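Local coordinates for protein dihydropteroate synthase (Clostridioides difficile, PDB 6PZ2) that catalyses the condensation of 6-hydroxymethyl-7,8-dihydropterin pyrophosphate with 4-aminobenzoate to give 7,8-dihydropteroate, a late step in bacterial folate synthesis, at residues 52-57 / 77-82; 194-199 / 241-246; 116-121 / 161-166; 23-28 / 34-39; 156-161 / 200-205. All coordinates share one frame; numbering follows the deposited sequence. Where two conformers were deposited one is given.

Contact 1: residues 52-57 / 77-82; sequences IDLGGE and PVIKKL
Leu54 is the side chain of strand 51-55 that meets helix 68-85, and its two methyl branches divide Val78, Ile79 and Leu82 between them. The short strand and helix segments run nearly antiparallel, at 156°, with axes 10.3 Å apart, as expected when a strand of a TIM barrel turns back through its following helix in a beta-alpha-beta crossover.

At the start of the strand segment Ile52 points toward the helix but stops short, its CG2 staying 5.0 Å from Leu82 CD1; it spends its surface on Met44 of helix 33-46 and on Leu18. Asp53, the next residue, alternates to the interior face of the barrel. There its carboxylate is held by Arg247, Ser91 and Asn112, so one strand sends a charge inward and apolar chains outward. Leu54 turns back to the helix. With CG anti to the backbone N (chi1 169°), its fork reaches the helix: CD1 rests 3.9 Å from Val78 CG1, while CD2 presses on Ile79 CG1 at 3.5 Å, tighter than ordinary van der Waals contact, and lies 4.4 Å from Leu82 CD1. Beyond Gly55 and Gly56 the chain leaves the strand, and Glu57 forms a salt bridge with Lys96.

A leucine suits this place because its branched end can touch two consecutive helix residues and one a turn further on. All four touching residues are buried, and their contacts are wholly between carbons, so dispersion and the exclusion of water join these two segments, and the fit of the branches gives the pairing its specificity.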
# COMPACT_ATOMS: atom_id res chain seq x y z
N ILE A 52 -21.64 3.14 4.31
CA ILE A 52 -21.32 4.51 4.74
C ILE A 52 -21.46 4.58 6.26
O ILE A 52 -22.52 4.24 6.79
CB ILE A 52 -22.29 5.54 4.12
CG1 ILE A 52 -22.46 5.40 2.60
CG2 ILE A 52 -21.92 6.94 4.56
CD1 ILE A 52 -21.34 5.99 1.80
N ASP A 53 -20.45 5.12 6.93
CA ASP A 53 -20.40 5.23 8.37
C ASP A 53 -20.70 6.68 8.70
O ASP A 53 -19.84 7.56 8.55
CB ASP A 53 -19.03 4.86 8.95
CG ASP A 53 -18.97 4.71 10.47
OD1 ASP A 53 -19.87 4.03 11.03
OD2 ASP A 53 -18.00 5.23 11.08
N LEU A 54 -21.89 6.87 9.25
CA LEU A 54 -22.41 8.20 9.48
C LEU A 54 -22.25 8.55 10.96
O LEU A 54 -22.68 7.80 11.80
CB LEU A 54 -23.89 8.14 9.08
CG LEU A 54 -24.72 9.35 9.47
CD1 LEU A 54 -24.21 10.59 8.76
CD2 LEU A 54 -26.18 9.07 9.11
N GLY A 55 -21.70 9.70 11.28
CA GLY A 55 -21.53 10.05 12.69
C GLY A 55 -21.94 11.48 12.96
O GLY A 55 -21.64 12.37 12.17
N GLY A 56 -22.61 11.71 14.08
CA GLY A 56 -23.05 13.04 14.42
C GLY A 56 -22.27 13.60 15.60
O GLY A 56 -22.49 14.72 16.02
N GLU A 57 -21.44 12.76 16.18
CA GLU A 57 -20.43 13.14 17.15
C GLU A 57 -19.08 12.69 16.58
O GLU A 57 -18.97 11.61 16.04
CB GLU A 57 -20.64 12.44 18.48
CG GLU A 57 -19.60 12.80 19.53
CD GLU A 57 -19.89 12.31 20.94
OE1 GLU A 57 -19.17 11.42 21.39
OE2 GLU A 57 -20.78 12.84 21.61
N PRO A 77 -32.14 13.22 9.68
CA PRO A 77 -32.43 13.65 8.32
C PRO A 77 -31.48 13.08 7.25
O PRO A 77 -31.90 12.83 6.12
CB PRO A 77 -32.30 15.18 8.30
CG PRO A 77 -31.92 15.60 9.72
CD PRO A 77 -31.66 14.34 10.52
N VAL A 78 -30.23 12.83 7.62
CA VAL A 78 -29.29 12.25 6.65
C VAL A 78 -29.65 10.79 6.39
O VAL A 78 -29.62 10.38 5.22
CB VAL A 78 -27.83 12.38 7.11
CG1 VAL A 78 -26.87 11.77 6.11
CG2 VAL A 78 -27.47 13.83 7.41
N ILE A 79 -29.99 10.04 7.44
CA ILE A 79 -30.40 8.64 7.27
C ILE A 79 -31.63 8.57 6.37
O ILE A 79 -31.69 7.72 5.48
CB ILE A 79 -30.67 7.96 8.62
CG1 ILE A 79 -29.40 7.79 9.44
CG2 ILE A 79 -31.38 6.62 8.40
CD1 ILE A 79 -29.67 7.43 10.86
N LYS A 80 -32.60 9.46 6.59
CA LYS A 80 -33.82 9.40 5.79
C LYS A 80 -33.48 9.61 4.31
O LYS A 80 -33.92 8.81 3.50
CB LYS A 80 -34.90 10.38 6.25
CG LYS A 80 -35.97 9.74 7.12
CD LYS A 80 -37.28 10.50 7.20
CE LYS A 80 -38.34 10.05 6.22
NZ LYS A 80 -38.33 10.91 5.02
N LYS A 81 -32.69 10.64 3.98
CA LYS A 81 -32.36 10.88 2.58
C LYS A 81 -31.49 9.75 2.02
O LYS A 81 -31.73 9.33 0.89
CB LYS A 81 -31.64 12.21 2.35
CG LYS A 81 -32.57 13.40 2.24
CD LYS A 81 -32.29 14.30 1.07
CE LYS A 81 -33.44 15.24 0.85
NZ LYS A 81 -32.97 16.58 0.44
N LEU A 82 -30.54 9.25 2.79
CA LEU A 82 -29.72 8.15 2.28
C LEU A 82 -30.61 6.97 1.88
O LEU A 82 -30.39 6.34 0.86
CB LEU A 82 -28.74 7.70 3.36
CG LEU A 82 -27.58 8.64 3.64
CD1 LEU A 82 -26.78 8.14 4.83
CD2 LEU A 82 -26.69 8.76 2.42

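Contact 2: residues 194-199 / 241-246; sequences RRLNEL and DGVDIV
Leu196 and Asn197, in the 3-10 segment 196-199, lie against Asp241 and Val243 on the approach to strand 245-248.

The apolar part is small. Leu196 holds CG anti to its own backbone N (chi1 -170°), which carries CD2 to within 3.5 Å of Val243 CG2, while its CB lies 4.2 Å from Asp241 CB. Leucine and valine suit this buried place, facing Pro178 and Leu208 respectively.

Beside it the chains meet through a C-H. Asn197 CA directs its hydrogen at Asp241 O, 3.4 Å away with 148° at the hydrogen, a weak CA-H...O contact to a buried carbonyl with no conventional partner in the model. Asn197 CB also lies 3.5 Å from Asp241 OD1; amide and carboxylate planes are 32° apart, but the two groups do not bond.

Charges are settled to the sides. Asp241 OD2 forms a salt bridge with Arg240 of the second subunit, so this acidic chain joins the dimer interface. Arg195 grips Glu198 side-on, NE to OE2 at 2.7 Å and nearly straight (167°), with NH2 taking OE1, while its NH1 pairs with Glu191 and Asp148. Gly242 closes helix 228-240 in a Schellman motif; at its positive phi a CB would jam against the preceding carbonyl O.

Close fit and a single weak C-H donor therefore join the two segments, whereas the charged groups find their partners outside this pairing, Asp241 in the second subunit.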
# COMPACT_ATOMS: atom_id res chain seq x y z
N ARG A 194 1.39 -4.20 13.43
CA ARG A 194 2.37 -5.26 13.16
C ARG A 194 1.76 -6.63 13.51
O ARG A 194 1.96 -7.60 12.80
CB ARG A 194 3.66 -4.97 13.93
CG ARG A 194 4.92 -5.70 13.47
CD ARG A 194 6.04 -5.62 14.50
NE ARG A 194 6.34 -4.28 14.99
CZ ARG A 194 6.34 -3.91 16.27
NH1 ARG A 194 6.62 -2.66 16.59
NH2 ARG A 194 6.08 -4.81 17.21
N ARG A 195 1.01 -6.71 14.62
CA ARG A 195 0.56 -8.02 15.14
C ARG A 195 -0.92 -8.30 14.80
O ARG A 195 -1.49 -9.27 15.27
CB ARG A 195 0.82 -8.07 16.65
CG ARG A 195 2.29 -7.92 17.01
CD ARG A 195 2.53 -7.83 18.51
NE ARG A 195 2.07 -9.04 19.16
CZ ARG A 195 1.91 -9.17 20.46
NH1 ARG A 195 2.31 -8.17 21.23
NH2 ARG A 195 1.30 -10.23 20.96
N LEU A 196 -1.50 -7.50 13.93
CA LEU A 196 -2.93 -7.48 13.70
C LEU A 196 -3.42 -8.88 13.36
O LEU A 196 -4.54 -9.21 13.74
CB LEU A 196 -3.27 -6.47 12.60
CG LEU A 196 -4.75 -6.15 12.40
CD1 LEU A 196 -5.34 -5.55 13.67
CD2 LEU A 196 -4.94 -5.18 11.24
N ASN A 197 -2.61 -9.70 12.72
CA ASN A 197 -3.08 -11.03 12.28
C ASN A 197 -3.41 -11.92 13.49
O ASN A 197 -4.15 -12.90 13.34
CB ASN A 197 -2.07 -11.79 11.41
CG ASN A 197 -0.86 -12.27 12.20
OD1 ASN A 197 -0.06 -11.47 12.72
ND2 ASN A 197 -0.78 -13.58 12.38
N GLU A 198 -2.88 -11.63 14.68
CA GLU A 198 -3.20 -12.44 15.89
C GLU A 198 -4.71 -12.37 16.18
O GLU A 198 -5.26 -13.27 16.80
CB GLU A 198 -2.38 -11.96 17.11
CG GLU A 198 -0.87 -12.19 17.02
CD GLU A 198 0.00 -11.59 18.12
OE1 GLU A 198 -0.45 -11.50 19.29
OE2 GLU A 198 1.14 -11.17 17.82
N LEU A 199 -5.41 -11.32 15.73
CA LEU A 199 -6.86 -11.18 15.98
C LEU A 199 -7.66 -12.19 15.16
O LEU A 199 -8.83 -12.41 15.48
CB LEU A 199 -7.39 -9.80 15.61
CG LEU A 199 -6.89 -8.63 16.44
CD1 LEU A 199 -7.78 -7.42 16.15
CD2 LEU A 199 -6.85 -8.95 17.92
N ASP A 241 -3.17 -9.21 6.71
CA ASP A 241 -3.33 -9.71 8.06
C ASP A 241 -4.76 -10.19 8.39
O ASP A 241 -5.02 -10.61 9.50
CB ASP A 241 -2.89 -8.60 9.02
CG ASP A 241 -1.37 -8.47 9.07
OD1 ASP A 241 -0.73 -9.53 9.06
OD2 ASP A 241 -0.86 -7.32 9.13
N GLY A 242 -5.72 -10.13 7.48
CA GLY A 242 -7.03 -10.70 7.72
C GLY A 242 -8.14 -9.66 7.77
O GLY A 242 -9.31 -10.04 7.97
N VAL A 243 -7.82 -8.37 7.56
CA VAL A 243 -8.85 -7.33 7.63
C VAL A 243 -9.88 -7.54 6.51
O VAL A 243 -9.51 -7.81 5.38
CB VAL A 243 -8.25 -5.93 7.55
CG1 VAL A 243 -9.34 -4.91 7.36
CG2 VAL A 243 -7.39 -5.62 8.77
N ASP A 244 -11.14 -7.35 6.86
CA ASP A 244 -12.27 -7.55 5.95
C ASP A 244 -12.84 -6.21 5.49
O ASP A 244 -13.41 -6.12 4.41
CB ASP A 244 -13.38 -8.32 6.67
CG ASP A 244 -13.00 -9.77 6.87
OD1 ASP A 244 -12.94 -10.49 5.84
OD2 ASP A 244 -12.68 -10.14 8.03
N ILE A 245 -12.77 -5.20 6.35
CA ILE A 245 -13.40 -3.95 6.06
C ILE A 245 -12.42 -2.86 6.48
O ILE A 245 -11.95 -2.93 7.63
CB ILE A 245 -14.72 -3.76 6.84
CG1 ILE A 245 -15.67 -4.95 6.69
CG2 ILE A 245 -15.37 -2.44 6.47
CD1 ILE A 245 -16.95 -4.86 7.49
N VAL A 246 -12.21 -1.86 5.63
CA VAL A 246 -11.41 -0.70 6.02
C VAL A 246 -12.30 0.53 6.02
O VAL A 246 -13.08 0.74 5.09
CB VAL A 246 -10.18 -0.49 5.10
CG1 VAL A 246 -9.15 -1.58 5.34
CG2 VAL A 246 -10.53 -0.40 3.63

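Contact 3: residues 116-121 / 161-166; sequences GLRKDK and IEMAMS
Ser160 OG is gripped twice by the loop 116-121, through Arg118 NE and Gly116 O, which would hold the arginine where its chain crosses Met163 at about a right angle. Arg118 NE and CD both lie 3.8 Å from Met163 SD, the sulfur standing obliquely to the guanidinium group. The arginine is bent at chi2 (-46°), which turns its end toward the helix; its NH2 bonds Phe156 O, and the group also makes a cation-pi contact with the Phe156 ring.

The loop follows strand 110-113 of the TIM barrel and leads into helix 123-129, while Met163 and Ala164 belong to helix 149-166. Loop and helix are thus joined in the outer layer of the barrel. Met163 is long and flexible enough to bridge the distance: a bend at chi3 (68°) brings CE within 3.3 Å of Leu117 O and 4.2 Å of Leu117 CB. Leu117, in an unusual positive-phi conformation, points its side chain toward the helix, between it and Met123 and Ile127. Alanine at 164 leaves room for that branched end, with Leu117 CD1 3.9 Å from Ala164 CB.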
# COMPACT_ATOMS: atom_id res chain seq x y z
N GLY A 116 -17.29 -0.31 22.14
CA GLY A 116 -17.35 -1.76 22.18
C GLY A 116 -18.32 -2.28 23.23
O GLY A 116 -18.05 -3.28 23.90
N LEU A 117 -19.46 -1.58 23.29
CA LEU A 117 -20.63 -1.88 24.07
C LEU A 117 -20.38 -1.46 25.52
O LEU A 117 -21.21 -1.78 26.32
CB LEU A 117 -21.01 -3.35 24.02
CG LEU A 117 -21.16 -3.97 22.63
CD1 LEU A 117 -21.51 -5.43 22.75
CD2 LEU A 117 -22.21 -3.25 21.82
N ARG A 118 -19.30 -0.78 25.86
CA ARG A 118 -19.02 -0.53 27.29
C ARG A 118 -19.53 0.83 27.76
O ARG A 118 -19.44 1.09 28.94
CB ARG A 118 -17.52 -0.52 27.57
CG ARG A 118 -16.77 -1.80 27.22
CD ARG A 118 -17.42 -3.10 27.66
NE ARG A 118 -16.64 -4.28 27.32
CZ ARG A 118 -15.50 -4.60 27.92
NH1 ARG A 118 -15.14 -3.96 29.03
NH2 ARG A 118 -14.72 -5.53 27.40
N LYS A 119 -19.90 1.76 26.90
CA LYS A 119 -20.20 3.08 27.42
C LYS A 119 -21.69 3.17 27.72
O LYS A 119 -22.06 3.96 28.53
CB LYS A 119 -19.81 4.22 26.46
CG LYS A 119 -19.17 5.42 27.14
CD LYS A 119 -18.31 5.03 28.34
CE LYS A 119 -16.95 5.68 28.43
NZ LYS A 119 -16.04 4.86 29.27
N ASP A 120 -22.53 2.38 27.07
CA ASP A 120 -23.93 2.46 27.32
C ASP A 120 -24.43 1.04 27.62
O ASP A 120 -24.45 0.18 26.71
CB ASP A 120 -24.65 3.09 26.13
CG ASP A 120 -26.12 3.45 26.37
OD1 ASP A 120 -26.82 2.67 27.04
OD2 ASP A 120 -26.56 4.48 25.82
N LYS A 121 -24.90 0.83 28.86
CA LYS A 121 -25.33 -0.50 29.28
C LYS A 121 -26.51 -0.97 28.41
O LYS A 121 -26.71 -2.18 28.32
CB LYS A 121 -25.69 -0.54 30.77
CG LYS A 121 -24.59 -0.06 31.72
CD LYS A 121 -24.69 -0.60 33.15
CE LYS A 121 -25.95 -0.21 33.90
NZ LYS A 121 -26.03 1.23 34.23
N ILE A 161 -18.08 -9.56 23.61
CA ILE A 161 -18.82 -10.55 22.82
C ILE A 161 -19.82 -11.27 23.74
O ILE A 161 -20.94 -11.59 23.34
CB ILE A 161 -17.87 -11.55 22.13
CG1 ILE A 161 -17.01 -10.87 21.06
CG2 ILE A 161 -18.62 -12.76 21.56
CD1 ILE A 161 -15.87 -11.73 20.57
N GLU A 162 -19.41 -11.53 24.97
CA GLU A 162 -20.31 -12.19 25.92
C GLU A 162 -21.49 -11.28 26.29
O GLU A 162 -22.63 -11.77 26.34
CB GLU A 162 -19.55 -12.70 27.15
CG GLU A 162 -19.02 -14.11 26.91
CD GLU A 162 -17.96 -14.62 27.89
OE1 GLU A 162 -17.85 -14.05 29.00
OE2 GLU A 162 -17.24 -15.58 27.53
N MET A 163 -21.24 -9.98 26.51
CA MET A 163 -22.31 -9.00 26.67
C MET A 163 -23.27 -9.08 25.48
O MET A 163 -24.48 -9.26 25.63
CB MET A 163 -21.78 -7.58 26.78
CG MET A 163 -20.99 -7.36 28.05
SD MET A 163 -19.99 -5.84 27.99
CE MET A 163 -21.27 -4.59 28.00
N ALA A 164 -22.73 -9.04 24.28
CA ALA A 164 -23.60 -9.11 23.13
C ALA A 164 -24.42 -10.41 23.17
O ALA A 164 -25.64 -10.43 22.93
CB ALA A 164 -22.80 -9.01 21.85
N MET A 165 -23.78 -11.50 23.47
CA MET A 165 -24.53 -12.77 23.41
C MET A 165 -25.59 -12.89 24.52
O MET A 165 -26.65 -13.47 24.29
CB MET A 165 -23.57 -13.95 23.56
CG MET A 165 -23.79 -14.90 22.42
SD MET A 165 -22.36 -14.76 21.39
CE MET A 165 -21.16 -15.46 22.52
N SER A 166 -25.32 -12.34 25.69
CA SER A 166 -26.28 -12.40 26.78
C SER A 166 -27.56 -11.66 26.38
O SER A 166 -28.60 -11.92 26.98
CB SER A 166 -25.70 -11.84 28.05
OG SER A 166 -25.38 -10.47 27.89

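Contact 4: residues 23-28 / 34-39; sequences DSFSDG and LDIAIQ
Phe25, in the loop that follows the first strand of the TIM barrel, sets the edge of its ring against Ile36 and Ala37 of helix 33-46. Strand 13-19, this loop and the helix form the first beta-alpha unit of the barrel. In dihydropteroate synthases the loop after this strand is typically mobile and associated with substrate binding; here its residues Asp27 and Gly28 are poorly ordered. A sulfate ion, probably from the crystallisation liquor, comes within about 3 Å of the Phe25 side chain at its nearest approach.

Along the helix, Leu34 faces away from the loop and packs on Val78 of helix 68-85, a sensible use of a bulky apolar chain between two helices. Asp35, on the solvent side, forms a salt bridge with Lys81 of that same helix. Ile36 is the first to meet the phenylalanine. Its CG2 branch, anti to the backbone N, lies 4.1 Å from both Phe25 CD1 and CE1, near the plane of the ring, and the two side chains slide past each other in opposite directions. Ile36 is otherwise exposed, so the aromatic edge shelters part of a beta-branched chain that would lie in water.

Ala37 follows on the buried side. A small residue fits here because the CZ edge of the ring and Val20 both close in on it. Ile38 turns toward helix 68-85, touching Leu82, and Gln39 reaches outward, where its NE2 bonds Asp43. Phe25 itself, with chi1 at -65°, places CG beside its backbone N and swings the ring toward the helix, bringing CZ to 4.2 Å from Ala37 CB.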
# COMPACT_ATOMS: atom_id res chain seq x y z
N ASP A 23 -18.41 21.39 12.32
CA ASP A 23 -17.02 21.59 11.82
C ASP A 23 -16.82 20.81 10.51
O ASP A 23 -15.85 21.05 9.81
CB ASP A 23 -15.87 21.07 12.71
CG ASP A 23 -14.47 21.14 12.07
OD1 ASP A 23 -14.05 22.26 11.69
OD2 ASP A 23 -13.80 20.07 11.92
N SER A 24 -17.65 19.82 10.21
CA SER A 24 -17.42 19.05 8.98
C SER A 24 -17.81 19.90 7.76
O SER A 24 -17.51 19.49 6.66
CB SER A 24 -18.17 17.75 8.92
OG SER A 24 -18.00 16.97 10.10
N PHE A 25 -18.53 21.01 7.91
CA PHE A 25 -19.09 21.75 6.76
C PHE A 25 -18.38 23.10 6.63
O PHE A 25 -17.94 23.63 7.66
CB PHE A 25 -20.60 21.99 6.94
CG PHE A 25 -21.41 20.72 6.96
CD1 PHE A 25 -21.79 20.11 5.78
CD2 PHE A 25 -21.72 20.09 8.16
CE1 PHE A 25 -22.47 18.91 5.79
CE2 PHE A 25 -22.44 18.92 8.17
CZ PHE A 25 -22.81 18.32 6.98
N SER A 26 -18.30 23.68 5.42
CA SER A 26 -17.81 25.08 5.26
C SER A 26 -18.61 26.04 6.15
O SER A 26 -18.05 26.95 6.76
CB SER A 26 -17.89 25.54 3.83
OG SER A 26 -17.44 24.52 2.95
N ASP A 27 -19.92 25.85 6.16
CA ASP A 27 -20.87 26.70 6.88
C ASP A 27 -21.77 25.78 7.72
O ASP A 27 -22.68 25.11 7.19
CB ASP A 27 -21.61 27.58 5.86
CG ASP A 27 -22.45 28.73 6.42
OD1 ASP A 27 -23.03 29.46 5.60
OD2 ASP A 27 -22.51 28.87 7.66
N GLY A 28 -21.50 25.74 9.02
CA GLY A 28 -22.15 24.80 9.95
C GLY A 28 -23.58 25.18 10.30
O GLY A 28 -24.23 24.44 11.03
N LEU A 34 -27.48 19.41 4.66
CA LEU A 34 -28.06 18.10 4.47
C LEU A 34 -27.78 17.62 3.03
O LEU A 34 -27.37 16.47 2.81
CB LEU A 34 -29.56 18.12 4.81
CG LEU A 34 -30.36 16.90 4.35
CD1 LEU A 34 -29.90 15.62 5.04
CD2 LEU A 34 -31.84 17.10 4.61
N ASP A 35 -27.95 18.50 2.05
CA ASP A 35 -27.79 18.12 0.64
C ASP A 35 -26.31 17.89 0.29
O ASP A 35 -26.00 17.04 -0.55
CB ASP A 35 -28.28 19.22 -0.31
CG ASP A 35 -29.77 19.49 -0.26
OD1 ASP A 35 -30.11 20.69 -0.24
OD2 ASP A 35 -30.56 18.52 -0.24
N ILE A 36 -25.42 18.66 0.93
CA ILE A 36 -23.97 18.53 0.79
C ILE A 36 -23.55 17.15 1.32
O ILE A 36 -22.85 16.40 0.61
CB ILE A 36 -23.26 19.69 1.52
CG1 ILE A 36 -23.40 21.01 0.75
CG2 ILE A 36 -21.79 19.36 1.80
CD1 ILE A 36 -22.89 22.25 1.50
N ALA A 37 -24.02 16.79 2.52
CA ALA A 37 -23.72 15.48 3.10
C ALA A 37 -24.17 14.38 2.14
O ALA A 37 -23.41 13.43 1.92
CB ALA A 37 -24.34 15.34 4.47
N ILE A 38 -25.35 14.51 1.55
CA ILE A 38 -25.89 13.46 0.67
C ILE A 38 -25.06 13.38 -0.63
O ILE A 38 -24.89 12.29 -1.19
CB ILE A 38 -27.38 13.71 0.36
CG1 ILE A 38 -28.23 13.68 1.64
CG2 ILE A 38 -27.94 12.73 -0.67
CD1 ILE A 38 -28.26 12.33 2.34
N GLN A 39 -24.62 14.52 -1.14
CA GLN A 39 -23.78 14.54 -2.34
C GLN A 39 -22.46 13.81 -2.04
O GLN A 39 -22.05 12.93 -2.82
CB GLN A 39 -23.55 15.95 -2.90
CG GLN A 39 -22.91 15.96 -4.29
CD GLN A 39 -23.61 15.04 -5.27
OE1 GLN A 39 -24.81 15.16 -5.50
NE2 GLN A 39 -22.90 14.05 -5.80

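Contact 5: residues 156-161 / 200-205; sequences FFKVSI and KDLGYP
Leu202 enters between Phe157 and Lys158 of helix 149-166, each of its methyl branches assigned to one of them. Leucine and phenylalanine chains meet at about a right angle: Leu202 CD1 lies at the ring edge, near its plane, 3.7 Å from Phe157 CD1 and 4.0 Å from Phe157 CB. The other branch, CD2, is met obliquely by the lysine. Lys158 is bent at chi2 (55°) and chi4 (-71°), and the fold lays its aliphatic stem over the leucine, with CE 3.6 Å from Leu202 CD2; a long chain with an apolar stem and a charged tip suits such an exposed margin.

One turn further on, Ile161 and Tyr204 approach from opposite directions. Ile161 CD1 is 3.6 Å from Tyr204 CE2, standing oblique to the ring, and CG2 lies 3.6 Å from Tyr204 OH, so the two isoleucine branches lie along one side of the ring, CD1 by CE2 and CG2 by the hydroxyl. Between Leu202 and Tyr204 sits Gly203, whose phi of 93° is readily adopted without a side chain. It follows the 3-10 turn, and the residues on its two sides both point toward the helix.

Strand 174-177 of the barrel lies against these side chains: Phe157, Leu202 and Tyr204 all pack on its Leu176, and Tyr204 also touches Ile174. Helix 149-166 and the segment leading from helix 186-195 to strand 207-208 are thus neighbours in the outer layer, and both pack on the strand.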
# COMPACT_ATOMS: atom_id res chain seq x y z
N PHE A 156 -10.70 -8.01 26.08
CA PHE A 156 -11.73 -7.00 25.95
C PHE A 156 -12.79 -7.48 24.95
O PHE A 156 -13.97 -7.41 25.25
CB PHE A 156 -11.12 -5.68 25.51
CG PHE A 156 -12.08 -4.56 25.24
CD1 PHE A 156 -12.21 -3.52 26.14
CD2 PHE A 156 -12.82 -4.54 24.06
CE1 PHE A 156 -13.10 -2.49 25.88
CE2 PHE A 156 -13.72 -3.51 23.81
CZ PHE A 156 -13.85 -2.49 24.72
N PHE A 157 -12.36 -8.02 23.81
CA PHE A 157 -13.33 -8.51 22.85
C PHE A 157 -14.17 -9.65 23.44
O PHE A 157 -15.34 -9.76 23.13
CB PHE A 157 -12.67 -8.99 21.56
CG PHE A 157 -12.10 -7.88 20.71
CD1 PHE A 157 -10.98 -8.11 19.93
CD2 PHE A 157 -12.71 -6.64 20.65
CE1 PHE A 157 -10.47 -7.11 19.12
CE2 PHE A 157 -12.22 -5.65 19.82
CZ PHE A 157 -11.09 -5.89 19.06
N LYS A 158 -13.55 -10.50 24.24
CA LYS A 158 -14.23 -11.66 24.78
C LYS A 158 -15.37 -11.20 25.70
O LYS A 158 -16.47 -11.72 25.64
CB LYS A 158 -13.30 -12.54 25.62
CG LYS A 158 -13.05 -13.92 25.04
CD LYS A 158 -12.52 -13.92 23.61
CE LYS A 158 -11.97 -15.27 23.21
NZ LYS A 158 -10.70 -15.54 23.93
N VAL A 159 -15.06 -10.24 26.54
CA VAL A 159 -16.08 -9.71 27.43
C VAL A 159 -17.21 -9.03 26.64
O VAL A 159 -18.38 -9.24 26.95
CB VAL A 159 -15.43 -8.71 28.41
CG1 VAL A 159 -16.49 -7.92 29.16
CG2 VAL A 159 -14.48 -9.42 29.37
N SER A 160 -16.88 -8.17 25.68
CA SER A 160 -17.89 -7.47 24.87
C SER A 160 -18.71 -8.49 24.08
O SER A 160 -19.91 -8.32 23.92
CB SER A 160 -17.26 -6.43 23.97
OG SER A 160 -16.58 -5.45 24.75
N ILE A 161 -18.08 -9.56 23.61
CA ILE A 161 -18.82 -10.55 22.82
C ILE A 161 -19.82 -11.27 23.74
O ILE A 161 -20.94 -11.59 23.34
CB ILE A 161 -17.87 -11.55 22.13
CG1 ILE A 161 -17.01 -10.87 21.06
CG2 ILE A 161 -18.62 -12.76 21.56
CD1 ILE A 161 -15.87 -11.73 20.57
N LYS A 200 -7.06 -12.78 14.13
CA LYS A 200 -7.79 -13.75 13.31
C LYS A 200 -8.18 -14.99 14.14
O LYS A 200 -9.14 -15.66 13.81
CB LYS A 200 -6.95 -14.20 12.11
CG LYS A 200 -7.04 -13.34 10.86
CD LYS A 200 -6.41 -14.01 9.64
CE LYS A 200 -4.89 -13.96 9.66
NZ LYS A 200 -4.29 -15.06 8.87
N ASP A 201 -7.46 -15.29 15.22
CA ASP A 201 -7.74 -16.48 16.05
C ASP A 201 -9.15 -16.39 16.66
O ASP A 201 -9.69 -17.44 16.99
CB ASP A 201 -6.76 -16.67 17.22
CG ASP A 201 -5.28 -16.56 16.83
OD1 ASP A 201 -5.00 -16.51 15.61
OD2 ASP A 201 -4.42 -16.50 17.74
N LEU A 202 -9.72 -15.20 16.86
CA LEU A 202 -11.02 -15.13 17.53
C LEU A 202 -12.10 -15.58 16.55
O LEU A 202 -13.14 -15.96 17.01
CB LEU A 202 -11.31 -13.71 18.05
CG LEU A 202 -10.30 -13.16 19.04
CD1 LEU A 202 -10.63 -11.74 19.45
CD2 LEU A 202 -10.22 -14.04 20.27
N GLY A 203 -11.88 -15.62 15.24
CA GLY A 203 -12.87 -16.21 14.33
C GLY A 203 -13.84 -15.19 13.75
O GLY A 203 -14.74 -15.59 13.03
N TYR A 204 -13.68 -13.89 14.01
CA TYR A 204 -14.66 -12.85 13.62
C TYR A 204 -14.09 -11.97 12.50
O TYR A 204 -12.88 -11.76 12.45
CB TYR A 204 -15.02 -11.96 14.82
CG TYR A 204 -15.85 -12.68 15.86
CD1 TYR A 204 -17.23 -12.76 15.75
CD2 TYR A 204 -15.24 -13.32 16.92
CE1 TYR A 204 -17.99 -13.46 16.66
CE2 TYR A 204 -15.99 -14.03 17.85
CZ TYR A 204 -17.36 -14.11 17.72
OH TYR A 204 -18.07 -14.83 18.64
N PRO A 205 -14.96 -11.40 11.64
CA PRO A 205 -14.55 -10.41 10.66
C PRO A 205 -13.88 -9.22 11.36
O PRO A 205 -14.17 -8.96 12.53
CB PRO A 205 -15.83 -9.96 9.96
CG PRO A 205 -16.84 -11.06 10.24
CD PRO A 205 -16.41 -11.61 11.57

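Overall arrangement
All five contacts lie in one TIM barrel and fall into two groups. Contacts 1 and 4, with centres 11 Å apart, join where helices 33-46 and 68-85 meet, through the Lys81–Asp35 salt bridge. Contacts 2 and 5 lie on the opposite side of the chain's centre from these. Contact 5 links contacts 2 and 3, each centred 12 Å from it: it shares Ile161 and helix 149-166 with contact 3, and Asp244 of contact 2 packs on its Pro205. Contacts 4 and 5 are farthest apart, about 36 Å between centres. From bound pteroic acid the side chain of Phe157 is about 9 Å away, Leu196 10, Leu54 11 and Leu117 12, so these contacts belong to the framework round the site rather than to the pocket wall.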